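Local coordinates for putative 5-dehydro-2-deoxygluconokinase (Bacillus halodurans C-125, PDB 2QCV), which probably phosphorylates 5-dehydro-2-deoxy-D-gluconate with ATP, a step of myo-inositol degradation, as a member of the PfkB family of carbohydrate kinases, at residues I15-A20 and L142-T147; A134-S139 and N168-V173; T147-S152 and V191-V196; S200-G205 and P234-I239; D273-A278 and T291-G296. All blocks are in the same frame, centred on the assembly; numbering follows the deposited sequence. Where two conformers were deposited one is given.

Contact 1. Residues I15-A20 and L142-T147; sequences IAIGRA and LLVSGT
In the ribokinase-like fold the central sheet is built largely of parallel strands, and two neighbours, 15-17 and 142-145, meet here with their directions 21° apart. Backbone hydrogen bonds set the pairing. Leu143 N donates to Ile15 O over 2.8 Å, in the plane of the carbonyl, and Ile17 N donates to Leu143 O at 3.0 Å, almost along the C=O axis. The CA-H groups of Leu142 and Ala16 approach the same two oxygens. Farther along the strands separate: Ile17 O and Ser145 N stand 3.8 Å apart, both buried without a hydrogen-bonding partner in the model.

Side chains meet on both faces. On the one bearing Ile15, Ile17, Leu142 and Val144, which helix 154-167 covers, Leu142 has CG anti to its backbone N (chi1 178°); its CD1 rests against Ile15 O at 3.5 Å, a van der Waals touch. Leu142 CD1 also forms an apolar pair with Ile17 CG2 at 4.3 Å. Ile17 holds CG1 anti to N, so CG2 takes the crowded position between N and the carbonyl carbon and meets Val144 CG2 at 4.1 Å. On the face toward helix 46-56, Ala16 CB lies 4.0 Å from Leu143 CB.

Arg19, bent at chi3, forms a salt bridge through NE with Asp123, while Thr147 OG1 bonds to Asp177. Their side chains cross obliquely, Arg19 NH1 lying 3.7 Å from Thr147 CG2.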
# COMPACT_ATOMS: atom_id res chain seq x y z
N ILE A 15 2.05 -30.17 -15.67
CA ILE A 15 1.62 -29.40 -14.53
C ILE A 15 1.84 -27.94 -14.91
O ILE A 15 2.94 -27.57 -15.39
CB ILE A 15 2.43 -29.74 -13.27
CG1 ILE A 15 2.07 -31.15 -12.81
CG2 ILE A 15 2.15 -28.72 -12.14
CD1 ILE A 15 2.98 -31.65 -11.64
N ALA A 16 0.81 -27.12 -14.79
CA ALA A 16 0.91 -25.68 -15.07
C ALA A 16 0.93 -24.92 -13.76
O ALA A 16 0.41 -25.37 -12.73
CB ALA A 16 -0.23 -25.22 -15.93
N ILE A 17 1.54 -23.74 -13.81
CA ILE A 17 1.67 -22.88 -12.64
C ILE A 17 1.22 -21.48 -13.02
O ILE A 17 1.62 -20.94 -14.04
CB ILE A 17 3.12 -22.88 -12.04
CG1 ILE A 17 3.24 -21.98 -10.81
CG2 ILE A 17 4.18 -22.54 -13.07
CD1 ILE A 17 4.47 -22.30 -9.92
N GLY A 18 0.35 -20.93 -12.17
CA GLY A 18 -0.04 -19.53 -12.24
C GLY A 18 -1.52 -19.36 -11.94
O GLY A 18 -2.01 -19.84 -10.93
N ARG A 19 -2.21 -18.64 -12.83
CA ARG A 19 -3.58 -18.16 -12.59
C ARG A 19 -4.67 -19.12 -13.01
O ARG A 19 -4.74 -19.57 -14.17
CB ARG A 19 -3.81 -16.85 -13.36
CG ARG A 19 -5.22 -16.31 -13.27
CD ARG A 19 -5.26 -14.87 -13.86
NE ARG A 19 -4.57 -13.99 -12.92
CZ ARG A 19 -4.02 -12.81 -13.22
NH1 ARG A 19 -4.10 -12.29 -14.44
NH2 ARG A 19 -3.41 -12.14 -12.25
N ALA A 20 -5.60 -19.35 -12.07
CA ALA A 20 -6.91 -19.90 -12.35
C ALA A 20 -7.90 -18.88 -11.80
O ALA A 20 -7.84 -18.53 -10.60
CB ALA A 20 -7.12 -21.25 -11.71
N LEU A 142 6.52 -28.87 -17.22
CA LEU A 142 6.04 -27.76 -16.41
C LEU A 142 5.71 -26.62 -17.34
O LEU A 142 6.57 -26.14 -18.07
CB LEU A 142 7.08 -27.30 -15.38
CG LEU A 142 6.68 -26.08 -14.51
CD1 LEU A 142 5.63 -26.52 -13.44
CD2 LEU A 142 7.89 -25.39 -13.88
N LEU A 143 4.46 -26.20 -17.34
CA LEU A 143 4.01 -25.10 -18.17
C LEU A 143 3.98 -23.84 -17.29
O LEU A 143 3.27 -23.75 -16.29
CB LEU A 143 2.62 -25.39 -18.75
CG LEU A 143 1.99 -24.41 -19.77
CD1 LEU A 143 1.70 -23.03 -19.22
CD2 LEU A 143 2.80 -24.31 -21.03
N VAL A 144 4.79 -22.88 -17.66
CA VAL A 144 4.89 -21.59 -16.97
C VAL A 144 4.22 -20.53 -17.83
O VAL A 144 4.52 -20.43 -19.02
CB VAL A 144 6.36 -21.23 -16.83
CG1 VAL A 144 6.51 -19.79 -16.25
CG2 VAL A 144 7.08 -22.32 -15.96
N SER A 145 3.26 -19.79 -17.28
CA SER A 145 2.68 -18.68 -18.01
C SER A 145 3.35 -17.36 -17.58
O SER A 145 3.67 -17.11 -16.39
CB SER A 145 1.13 -18.65 -17.90
OG SER A 145 0.52 -19.72 -18.65
N GLY A 146 3.61 -16.51 -18.57
CA GLY A 146 4.26 -15.24 -18.34
C GLY A 146 3.61 -14.31 -17.34
O GLY A 146 4.31 -13.59 -16.61
N THR A 147 2.28 -14.29 -17.28
CA THR A 147 1.61 -13.35 -16.39
C THR A 147 1.89 -13.68 -14.92
O THR A 147 1.86 -12.78 -14.07
CB THR A 147 0.10 -13.27 -16.69
OG1 THR A 147 -0.05 -12.78 -18.02
CG2 THR A 147 -0.63 -12.34 -15.72

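Contact 2. Residues A134-S139 and N168-V173; sequences AYIRRS and NDVKVV
This water-bridged and apolar contact joins two connections at the N-terminal ends of adjacent, interior strands of the central sheet: the turn from helix 133-136 into strand 139-145, and the end of helix 154-167 leading into strand 171-175. Its apolar part rests on Val170, whose CG2 lies against two carbonyl oxygens of the turn, 3.5 Å from Ile136 O and 3.4 Å from Ser139 O. Ile136 CG2 lies 4.3 Å from Val170 CG2. The turn is a type I beta turn from Ile136 to Ser139, closed by Ser139 N bonding to Ile136 O. On the other segment, helix 154-167 ends in a Schellman motif: Asp169 takes the positive-phi position, and Val170 N reaches back to Ala165 O. An alanine in place of Val170 would lose both methyls from the turn carbonyls and Ile136, and would probably loosen the fit between the two connections. Farther out, Arg137 and Asn168 cross obliquely, with guanidinium and amide planes 54° apart and Arg137 CB 3.6 Å from Asn168 OD1. One water donates to Arg137 O and Asn168 O. A second accepts from Arg137 NH1 and donates to Asn168 OD1 at 2.7 Å, while Asn168 ND2 bonds to Glu133.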
# COMPACT_ATOMS: atom_id res chain seq x y z
N ALA A 134 8.16 -32.54 -4.94
CA ALA A 134 7.63 -33.90 -5.07
C ALA A 134 6.48 -33.97 -6.06
O ALA A 134 6.27 -35.01 -6.69
CB ALA A 134 7.18 -34.46 -3.68
N TYR A 135 5.78 -32.86 -6.26
CA TYR A 135 4.67 -32.80 -7.20
C TYR A 135 5.21 -32.57 -8.59
O TYR A 135 4.92 -33.31 -9.51
CB TYR A 135 3.75 -31.67 -6.83
CG TYR A 135 2.45 -31.62 -7.57
CD1 TYR A 135 1.61 -32.70 -7.63
CD2 TYR A 135 2.04 -30.45 -8.19
CE1 TYR A 135 0.36 -32.60 -8.27
CE2 TYR A 135 0.83 -30.37 -8.84
CZ TYR A 135 -0.01 -31.43 -8.86
OH TYR A 135 -1.23 -31.28 -9.49
N ILE A 136 6.02 -31.54 -8.73
CA ILE A 136 6.62 -31.21 -10.04
C ILE A 136 7.35 -32.39 -10.69
O ILE A 136 7.17 -32.68 -11.88
CB ILE A 136 7.57 -29.98 -9.90
CG1 ILE A 136 6.75 -28.72 -9.57
CG2 ILE A 136 8.46 -29.78 -11.14
CD1 ILE A 136 7.62 -27.45 -9.23
N ARG A 137 8.13 -33.13 -9.91
CA ARG A 137 8.88 -34.23 -10.48
C ARG A 137 8.06 -35.42 -11.02
O ARG A 137 8.64 -36.27 -11.67
CB ARG A 137 9.93 -34.73 -9.52
CG ARG A 137 9.39 -35.45 -8.36
CD ARG A 137 10.52 -35.70 -7.37
NE ARG A 137 10.02 -36.44 -6.23
CZ ARG A 137 10.53 -36.37 -5.00
NH1 ARG A 137 11.57 -35.58 -4.72
NH2 ARG A 137 9.97 -37.08 -4.03
N ARG A 138 6.76 -35.44 -10.77
CA ARG A 138 5.86 -36.48 -11.30
C ARG A 138 5.35 -36.16 -12.68
O ARG A 138 4.51 -36.89 -13.22
CB ARG A 138 4.65 -36.59 -10.39
CG ARG A 138 5.09 -36.83 -8.99
CD ARG A 138 4.11 -37.61 -8.21
NE ARG A 138 3.12 -36.83 -7.56
CZ ARG A 138 1.80 -37.05 -7.61
NH1 ARG A 138 1.25 -38.03 -8.32
NH2 ARG A 138 1.03 -36.25 -6.92
N SER A 139 5.82 -35.07 -13.25
CA SER A 139 5.35 -34.60 -14.57
C SER A 139 6.41 -34.64 -15.68
O SER A 139 7.60 -34.47 -15.44
CB SER A 139 4.80 -33.18 -14.45
OG SER A 139 4.11 -32.82 -15.65
N ASN A 168 14.90 -32.06 -11.92
CA ASN A 168 14.20 -33.33 -11.94
C ASN A 168 13.86 -33.81 -13.36
O ASN A 168 13.02 -34.69 -13.54
CB ASN A 168 12.94 -33.18 -11.08
CG ASN A 168 13.28 -33.19 -9.61
OD1 ASN A 168 13.51 -34.25 -9.05
ND2 ASN A 168 13.32 -32.01 -8.99
N ASP A 169 14.52 -33.23 -14.35
CA ASP A 169 14.36 -33.65 -15.73
C ASP A 169 12.91 -33.51 -16.19
O ASP A 169 12.38 -34.35 -16.90
CB ASP A 169 14.90 -35.08 -15.89
CG ASP A 169 15.11 -35.47 -17.31
OD1 ASP A 169 15.42 -34.56 -18.11
OD2 ASP A 169 14.95 -36.67 -17.62
N VAL A 170 12.28 -32.43 -15.73
CA VAL A 170 10.95 -32.04 -16.13
C VAL A 170 11.13 -30.91 -17.16
O VAL A 170 11.79 -29.90 -16.87
CB VAL A 170 10.13 -31.56 -14.94
CG1 VAL A 170 8.74 -31.10 -15.39
CG2 VAL A 170 10.00 -32.70 -13.90
N LYS A 171 10.58 -31.09 -18.35
CA LYS A 171 10.73 -30.11 -19.43
C LYS A 171 9.95 -28.82 -19.09
O LYS A 171 8.76 -28.89 -18.76
CB LYS A 171 10.22 -30.70 -20.73
CG LYS A 171 10.64 -29.94 -21.98
CD LYS A 171 10.52 -30.79 -23.28
CE LYS A 171 11.38 -32.09 -23.35
NZ LYS A 171 12.88 -31.91 -23.42
N VAL A 172 10.60 -27.67 -19.22
CA VAL A 172 10.01 -26.35 -18.88
C VAL A 172 9.52 -25.72 -20.16
O VAL A 172 10.31 -25.50 -21.10
CB VAL A 172 11.01 -25.44 -18.13
CG1 VAL A 172 10.44 -23.99 -17.91
CG2 VAL A 172 11.40 -26.10 -16.77
N VAL A 173 8.21 -25.51 -20.20
CA VAL A 173 7.54 -24.89 -21.32
C VAL A 173 7.05 -23.52 -20.90
O VAL A 173 6.24 -23.37 -19.96
CB VAL A 173 6.34 -25.76 -21.85
CG1 VAL A 173 5.70 -25.06 -23.07
CG2 VAL A 173 6.73 -27.22 -22.15
O HOH W 1 11.36 -36.55 -12.24
O HOH W 2 13.60 -34.65 -6.42

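Contact 3. Residues T147-S152 and V191-V196; sequences TALSKS and VYYSLV
Two tyrosine rings of helix 186-199 frame the contact. That of Tyr192 carries the CG1 methyl of Val191 over the centre of one face, 4.1 Å above the plane, and makes a cation-pi interaction with Arg155; its OH bonds to Glu156 of the second subunit. The ring of Tyr193 meets Phe174 edge-to-face, and its CD1 lies 4.2 Å from Leu149 CD1.

Leu149 is the side chain that carries the contact, touching the ring of Tyr193 and the CB of Tyr192. With CG anti to the carbonyl carbon (chi1 -60°), it runs toward the helix and meets Val196 tip to tip: Leu149 CD1 is 3.6 Å from Val196 CG2, and the other methyl, Leu149 CD2, is 3.8 Å from Val196 CG2. Nearer the backbone, Leu149 CB stands 4.4 Å from Tyr192 CB. Across the segments all direct contact is by van der Waals touch; the polar link runs through a water that donates to Thr147 OG1 at 2.8 Å and is hydrogen-bonded to Tyr193 OH at 2.9 Å. Thr147 OG1 also bonds to Asp177.

The short 3-10 segment has its own internal brace, since Thr147 O accepts from both Ser150 N and Ser150 OG, the latter almost along the C=O axis. Residues 147-152 are a beta-alpha connection of the ribokinase-like fold, packed against helix 186-199, the helix that precedes strand 202-206.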
# COMPACT_ATOMS: atom_id res chain seq x y z
N THR A 147 2.28 -14.29 -17.28
CA THR A 147 1.61 -13.35 -16.39
C THR A 147 1.89 -13.68 -14.92
O THR A 147 1.86 -12.78 -14.07
CB THR A 147 0.10 -13.27 -16.69
OG1 THR A 147 -0.05 -12.78 -18.02
CG2 THR A 147 -0.63 -12.34 -15.72
N ALA A 148 2.20 -14.94 -14.63
CA ALA A 148 2.54 -15.35 -13.26
C ALA A 148 3.86 -14.70 -12.78
O ALA A 148 4.18 -14.76 -11.60
CB ALA A 148 2.62 -16.86 -13.14
N LEU A 149 4.63 -14.12 -13.70
CA LEU A 149 5.86 -13.40 -13.35
C LEU A 149 5.60 -11.93 -13.07
O LEU A 149 6.55 -11.21 -12.73
CB LEU A 149 6.88 -13.52 -14.48
CG LEU A 149 7.37 -14.90 -14.89
CD1 LEU A 149 8.09 -14.90 -16.28
CD2 LEU A 149 8.32 -15.45 -13.83
N SER A 150 4.36 -11.46 -13.24
CA SER A 150 4.05 -10.03 -13.18
C SER A 150 4.18 -9.41 -11.79
O SER A 150 4.38 -8.20 -11.68
CB SER A 150 2.65 -9.73 -13.74
OG SER A 150 1.61 -10.31 -12.95
N LYS A 151 4.09 -10.22 -10.72
CA LYS A 151 4.16 -9.68 -9.37
C LYS A 151 4.73 -10.74 -8.45
O LYS A 151 4.48 -11.91 -8.62
CB LYS A 151 2.74 -9.33 -8.83
CG LYS A 151 1.97 -8.22 -9.51
CD LYS A 151 2.54 -6.84 -9.20
CE LYS A 151 2.00 -5.80 -10.21
NZ LYS A 151 2.89 -4.59 -10.30
N SER A 152 5.45 -10.29 -7.43
CA SER A 152 5.76 -11.12 -6.27
C SER A 152 4.55 -11.29 -5.34
O SER A 152 3.76 -10.35 -5.20
CB SER A 152 6.90 -10.46 -5.50
OG SER A 152 8.07 -10.35 -6.31
N VAL A 191 12.74 -7.87 -18.79
CA VAL A 191 13.67 -8.40 -17.81
C VAL A 191 13.32 -9.84 -17.39
O VAL A 191 14.18 -10.72 -17.37
CB VAL A 191 13.78 -7.43 -16.61
CG1 VAL A 191 14.45 -8.13 -15.38
CG2 VAL A 191 14.54 -6.18 -17.04
N TYR A 192 12.08 -10.08 -17.01
CA TYR A 192 11.67 -11.39 -16.50
C TYR A 192 11.38 -12.41 -17.61
O TYR A 192 11.76 -13.57 -17.49
CB TYR A 192 10.47 -11.23 -15.58
CG TYR A 192 10.91 -10.56 -14.31
CD1 TYR A 192 11.71 -11.24 -13.40
CD2 TYR A 192 10.60 -9.24 -14.05
CE1 TYR A 192 12.18 -10.64 -12.27
CE2 TYR A 192 11.05 -8.61 -12.90
CZ TYR A 192 11.84 -9.34 -12.00
OH TYR A 192 12.30 -8.75 -10.85
N TYR A 193 10.76 -11.96 -18.68
CA TYR A 193 10.57 -12.84 -19.85
C TYR A 193 11.88 -13.34 -20.41
O TYR A 193 11.98 -14.50 -20.75
CB TYR A 193 9.77 -12.15 -20.96
CG TYR A 193 8.26 -12.20 -20.80
CD1 TYR A 193 7.65 -12.32 -19.55
CD2 TYR A 193 7.44 -12.09 -21.91
CE1 TYR A 193 6.26 -12.37 -19.43
CE2 TYR A 193 6.05 -12.17 -21.80
CZ TYR A 193 5.48 -12.31 -20.56
OH TYR A 193 4.12 -12.39 -20.45
N SER A 194 12.87 -12.46 -20.62
CA SER A 194 14.19 -12.89 -21.14
C SER A 194 14.86 -13.92 -20.21
O SER A 194 15.31 -14.97 -20.64
CB SER A 194 15.10 -11.68 -21.40
OG SER A 194 15.30 -10.90 -20.21
N LEU A 195 14.85 -13.62 -18.93
CA LEU A 195 15.47 -14.48 -17.89
C LEU A 195 14.85 -15.87 -17.90
O LEU A 195 15.56 -16.89 -17.98
CB LEU A 195 15.26 -13.82 -16.52
CG LEU A 195 15.21 -14.64 -15.21
CD1 LEU A 195 16.52 -15.34 -15.04
CD2 LEU A 195 14.90 -13.77 -13.99
N VAL A 196 13.51 -15.90 -17.90
CA VAL A 196 12.78 -17.16 -17.86
C VAL A 196 12.93 -17.92 -19.20
O VAL A 196 13.23 -19.12 -19.19
CB VAL A 196 11.34 -16.99 -17.46
CG1 VAL A 196 10.57 -18.32 -17.61
CG2 VAL A 196 11.31 -16.47 -15.96
O HOH W 3 1.94 -11.08 -19.03

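Contact 4. Residues S200-G205 and P234-I239; sequences SDIVIG and PELIVI
Side chains lie beside one another in pairs that point the same way, as paired residues of neighbouring strands do; the axes of 202-205 and 236-239 are 2° apart. On one face Ile202 stands alongside Leu236, Ile202 CG2 lying 3.9 Å from Leu236 CD2. Ile204 stands alongside Val238, with Ile204 CG1 4.2 Å from Val238 CB. Both isoleucines keep CG1 anti to the carbonyl carbon, whereas Leu236 has CG anti to its N. On the other face Val203 lies next to the ring of Pro234, Val203 CG2 being 4.0 Å from Pro234 CG; Gly205 presents no side chain beside Ile239.

Backbone bonds fix this register. Val203 N donates to Leu236 O, Val238 N to Val203 O at 2.8 Å and almost straight, and Gly205 N to Val238 O. At the entry to the strands Asp201 O is gripped twice, by Glu235 N at 2.9 Å on a lone pair and by Leu236 N at 3.3 Å nearly along the C=O axis. The carboxylates of Asp201 and Glu235 come near each other, but Glu235 forms a salt bridge with Lys171 and Asp201 accepts from Val172 N, which would probably ease their repulsion.

The strands form a beta-alpha-beta crossover whose intervening helices, 207-213 and 222-229, cover the face of Val203 and Ile237. Helix 271-284 packs on the face of Ile204 and Val238, and strand 171-175 flanks 202-206 on its far side.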
# COMPACT_ATOMS: atom_id res chain seq x y z
N SER A 200 14.39 -21.91 -20.12
CA SER A 200 13.32 -22.84 -20.54
C SER A 200 13.76 -23.76 -21.67
O SER A 200 14.69 -23.45 -22.40
CB SER A 200 12.10 -22.04 -21.01
OG SER A 200 11.58 -21.28 -19.94
N ASP A 201 13.05 -24.88 -21.83
CA ASP A 201 13.31 -25.86 -22.87
C ASP A 201 12.51 -25.60 -24.14
O ASP A 201 12.99 -25.77 -25.27
CB ASP A 201 12.99 -27.24 -22.29
CG ASP A 201 13.84 -27.56 -21.12
OD1 ASP A 201 15.07 -27.52 -21.29
OD2 ASP A 201 13.33 -27.81 -20.02
N ILE A 202 11.28 -25.15 -23.94
CA ILE A 202 10.36 -24.80 -25.04
C ILE A 202 9.76 -23.46 -24.72
O ILE A 202 9.27 -23.24 -23.60
CB ILE A 202 9.21 -25.86 -25.21
CG1 ILE A 202 9.79 -27.27 -25.37
CG2 ILE A 202 8.28 -25.45 -26.36
CD1 ILE A 202 8.73 -28.42 -25.41
N VAL A 203 9.76 -22.56 -25.70
CA VAL A 203 9.15 -21.24 -25.56
C VAL A 203 8.15 -21.04 -26.67
O VAL A 203 8.48 -21.25 -27.84
CB VAL A 203 10.22 -20.10 -25.59
CG1 VAL A 203 9.57 -18.77 -25.22
CG2 VAL A 203 11.35 -20.43 -24.61
N ILE A 204 6.92 -20.66 -26.29
CA ILE A 204 5.80 -20.50 -27.23
C ILE A 204 5.20 -19.12 -27.04
O ILE A 204 4.88 -18.76 -25.92
CB ILE A 204 4.67 -21.52 -26.95
CG1 ILE A 204 5.22 -22.96 -27.01
CG2 ILE A 204 3.55 -21.32 -27.96
CD1 ILE A 204 4.20 -24.03 -26.58
N GLY A 205 5.07 -18.35 -28.11
CA GLY A 205 4.52 -16.99 -28.02
C GLY A 205 4.23 -16.42 -29.37
O GLY A 205 4.68 -16.98 -30.38
N PRO A 234 16.74 -23.02 -24.45
CA PRO A 234 15.74 -23.60 -25.35
C PRO A 234 16.25 -24.52 -26.43
O PRO A 234 17.32 -24.26 -27.03
CB PRO A 234 15.06 -22.36 -25.96
CG PRO A 234 15.20 -21.36 -24.88
CD PRO A 234 16.55 -21.57 -24.30
N GLU A 235 15.49 -25.59 -26.65
CA GLU A 235 15.70 -26.55 -27.77
C GLU A 235 14.60 -26.41 -28.83
O GLU A 235 14.78 -26.86 -29.94
CB GLU A 235 15.70 -27.99 -27.20
CG GLU A 235 14.29 -28.47 -26.80
CD GLU A 235 14.23 -29.73 -25.88
OE1 GLU A 235 15.31 -30.22 -25.48
OE2 GLU A 235 13.09 -30.24 -25.60
N LEU A 236 13.52 -25.71 -28.50
CA LEU A 236 12.36 -25.52 -29.38
C LEU A 236 11.72 -24.20 -29.13
O LEU A 236 11.37 -23.89 -27.98
CB LEU A 236 11.31 -26.63 -29.16
CG LEU A 236 10.03 -26.59 -30.01
CD1 LEU A 236 10.28 -26.72 -31.57
CD2 LEU A 236 9.09 -27.66 -29.53
N ILE A 237 11.54 -23.41 -30.19
CA ILE A 237 10.94 -22.09 -30.05
C ILE A 237 9.82 -22.01 -31.07
O ILE A 237 10.04 -22.29 -32.27
CB ILE A 237 12.00 -20.97 -30.31
CG1 ILE A 237 13.15 -21.09 -29.31
CG2 ILE A 237 11.37 -19.56 -30.32
CD1 ILE A 237 14.38 -20.26 -29.63
N VAL A 238 8.63 -21.69 -30.59
CA VAL A 238 7.45 -21.57 -31.46
C VAL A 238 6.97 -20.13 -31.51
O VAL A 238 6.64 -19.54 -30.49
CB VAL A 238 6.32 -22.50 -30.99
CG1 VAL A 238 5.10 -22.33 -31.89
CG2 VAL A 238 6.82 -24.01 -30.93
N ILE A 239 6.99 -19.52 -32.70
CA ILE A 239 6.66 -18.11 -32.84
C ILE A 239 5.41 -18.02 -33.72
O ILE A 239 5.43 -18.47 -34.87
CB ILE A 239 7.84 -17.26 -33.46
CG1 ILE A 239 9.18 -17.54 -32.71
CG2 ILE A 239 7.48 -15.74 -33.51
CD1 ILE A 239 10.40 -16.74 -33.18

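Contact 5. Residues D273-A278 and T291-G296; sequences DSYASA and TALKYG
Tyr275, Gly296 and Ala278 carry most of this close approach between two helices; the axes of 273-278 and 291-296 pass 7.8 Å apart. Tyr275 has CG anti to the backbone N (chi1 -174°), which lays its ring across the backbone of Gly296. Gly296 CA sits over one face, 3.9 Å from the ring centroid of Tyr275 in a CH-pi contact, and Tyr275 CD2 comes to 3.3 Å from Gly296 C. The main chains are nearly as tight, since Tyr275 CA-H points at Gly296 O and the two CA atoms are 3.7 Å apart. A CB on Gly296 would clash with Tyr275 O, at 2.9 Å, so the lack of a side chain permits the crossing.

Helices 271-284 and 289-305 are consecutive and form a helical hairpin, the two segments running roughly antiparallel at 144°. The GAGD signature of PfkB kinases runs into the start of the first helix and ends at Asp273, whose OD1 bonds to a triethylene glycol probably left from crystallisation. Ala278 directs its methyl at the partner helix, CB lying 3.2 Å from Tyr295 O and 4.1 Å from Tyr295 CB.

The outer end of Tyr275 lies alongside Leu293, OH to CD2 3.2 Å. An alanine in place of Tyr275 would remove the ring from Gly296 and would probably loosen the hairpin. The Tyr275 hydroxyl bonds to Ser246, and Lys240 makes a cation-pi contact with the ring.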
# COMPACT_ATOMS: atom_id res chain seq x y z
N ASP A 273 -4.46 -20.41 -25.63
CA ASP A 273 -4.40 -21.50 -24.65
C ASP A 273 -4.81 -22.83 -25.29
O ASP A 273 -4.27 -23.89 -24.94
CB ASP A 273 -5.30 -21.15 -23.48
CG ASP A 273 -4.85 -19.90 -22.77
OD1 ASP A 273 -3.61 -19.64 -22.67
OD2 ASP A 273 -5.73 -19.21 -22.23
N SER A 274 -5.77 -22.75 -26.21
CA SER A 274 -6.15 -23.88 -27.06
C SER A 274 -4.98 -24.30 -27.96
O SER A 274 -4.70 -25.51 -28.10
CB SER A 274 -7.38 -23.55 -27.91
OG SER A 274 -8.56 -23.90 -27.22
N TYR A 275 -4.28 -23.32 -28.53
CA TYR A 275 -3.10 -23.60 -29.33
C TYR A 275 -2.05 -24.38 -28.52
O TYR A 275 -1.57 -25.41 -28.97
CB TYR A 275 -2.55 -22.30 -29.92
CG TYR A 275 -1.40 -22.51 -30.88
CD1 TYR A 275 -0.15 -22.89 -30.42
CD2 TYR A 275 -1.57 -22.33 -32.26
CE1 TYR A 275 0.92 -23.10 -31.30
CE2 TYR A 275 -0.51 -22.52 -33.14
CZ TYR A 275 0.71 -22.90 -32.66
OH TYR A 275 1.75 -23.08 -33.54
N ALA A 276 -1.75 -23.92 -27.31
CA ALA A 276 -0.69 -24.52 -26.49
C ALA A 276 -1.07 -25.92 -26.07
O ALA A 276 -0.24 -26.82 -26.14
CB ALA A 276 -0.39 -23.66 -25.26
N SER A 277 -2.31 -26.10 -25.61
CA SER A 277 -2.74 -27.43 -25.13
C SER A 277 -2.69 -28.46 -26.26
O SER A 277 -2.15 -29.54 -26.09
CB SER A 277 -4.12 -27.36 -24.47
OG SER A 277 -5.08 -26.72 -25.24
N ALA A 278 -3.22 -28.10 -27.44
CA ALA A 278 -3.25 -29.04 -28.57
C ALA A 278 -1.85 -29.26 -29.17
O ALA A 278 -1.52 -30.37 -29.60
CB ALA A 278 -4.26 -28.59 -29.65
N THR A 291 3.34 -31.57 -37.43
CA THR A 291 1.96 -31.90 -37.14
C THR A 291 1.42 -31.20 -35.89
O THR A 291 0.26 -30.79 -35.87
CB THR A 291 1.73 -33.42 -37.05
OG1 THR A 291 2.06 -34.02 -38.33
CG2 THR A 291 0.25 -33.73 -36.72
N ALA A 292 2.25 -31.06 -34.85
CA ALA A 292 1.85 -30.36 -33.63
C ALA A 292 1.39 -28.93 -33.94
O ALA A 292 0.43 -28.45 -33.34
CB ALA A 292 2.98 -30.37 -32.59
N LEU A 293 2.06 -28.25 -34.86
CA LEU A 293 1.62 -26.92 -35.28
C LEU A 293 0.18 -26.92 -35.85
O LEU A 293 -0.58 -25.96 -35.60
CB LEU A 293 2.61 -26.32 -36.29
CG LEU A 293 4.03 -26.01 -35.83
CD1 LEU A 293 4.92 -25.65 -37.07
CD2 LEU A 293 4.07 -24.86 -34.77
N LYS A 294 -0.21 -27.99 -36.54
CA LYS A 294 -1.57 -28.09 -37.09
C LYS A 294 -2.58 -28.30 -35.98
O LYS A 294 -3.66 -27.71 -35.98
CB LYS A 294 -1.67 -29.24 -38.07
CG LYS A 294 -0.72 -29.16 -39.24
CD LYS A 294 -1.00 -30.19 -40.33
CE LYS A 294 0.17 -30.28 -41.34
NZ LYS A 294 0.49 -28.94 -41.92
N TYR A 295 -2.24 -29.16 -35.02
CA TYR A 295 -3.09 -29.35 -33.86
C TYR A 295 -3.32 -28.05 -33.10
O TYR A 295 -4.45 -27.79 -32.75
CB TYR A 295 -2.53 -30.43 -32.93
CG TYR A 295 -2.92 -31.82 -33.34
CD1 TYR A 295 -2.33 -32.45 -34.46
CD2 TYR A 295 -3.84 -32.55 -32.60
CE1 TYR A 295 -2.67 -33.72 -34.81
CE2 TYR A 295 -4.21 -33.88 -32.98
CZ TYR A 295 -3.61 -34.44 -34.08
OH TYR A 295 -3.92 -35.72 -34.49
N GLY A 296 -2.29 -27.24 -32.87
CA GLY A 296 -2.46 -26.00 -32.11
C GLY A 296 -3.34 -25.04 -32.90
O GLY A 296 -4.27 -24.43 -32.37

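In the fold
Contacts 1, 2 and 4 belong to the same central sheet, whose strands 12-17, 139-145, 171-175, 202-206 and 236-240 succeed one another. Contacts 1 and 2 have centres 13 Å apart and cross along the chain. The centres of contacts 2 and 4 lie about 17 Å apart, across neighbouring strands 171-175 and 202-206. Contact 3 opens where contact 1 closes, at the shared Thr147. Contact 5, last in the chain, touches contact 4 where Val238 meets Tyr275 and lies about 24 Å from contact 3, centre to centre. Strand pairing (contacts 1 and 4), connections (2 and 3) and a helix hairpin (5) thus join successive layers of one alpha/beta domain, with contact 3 at the side facing the second subunit.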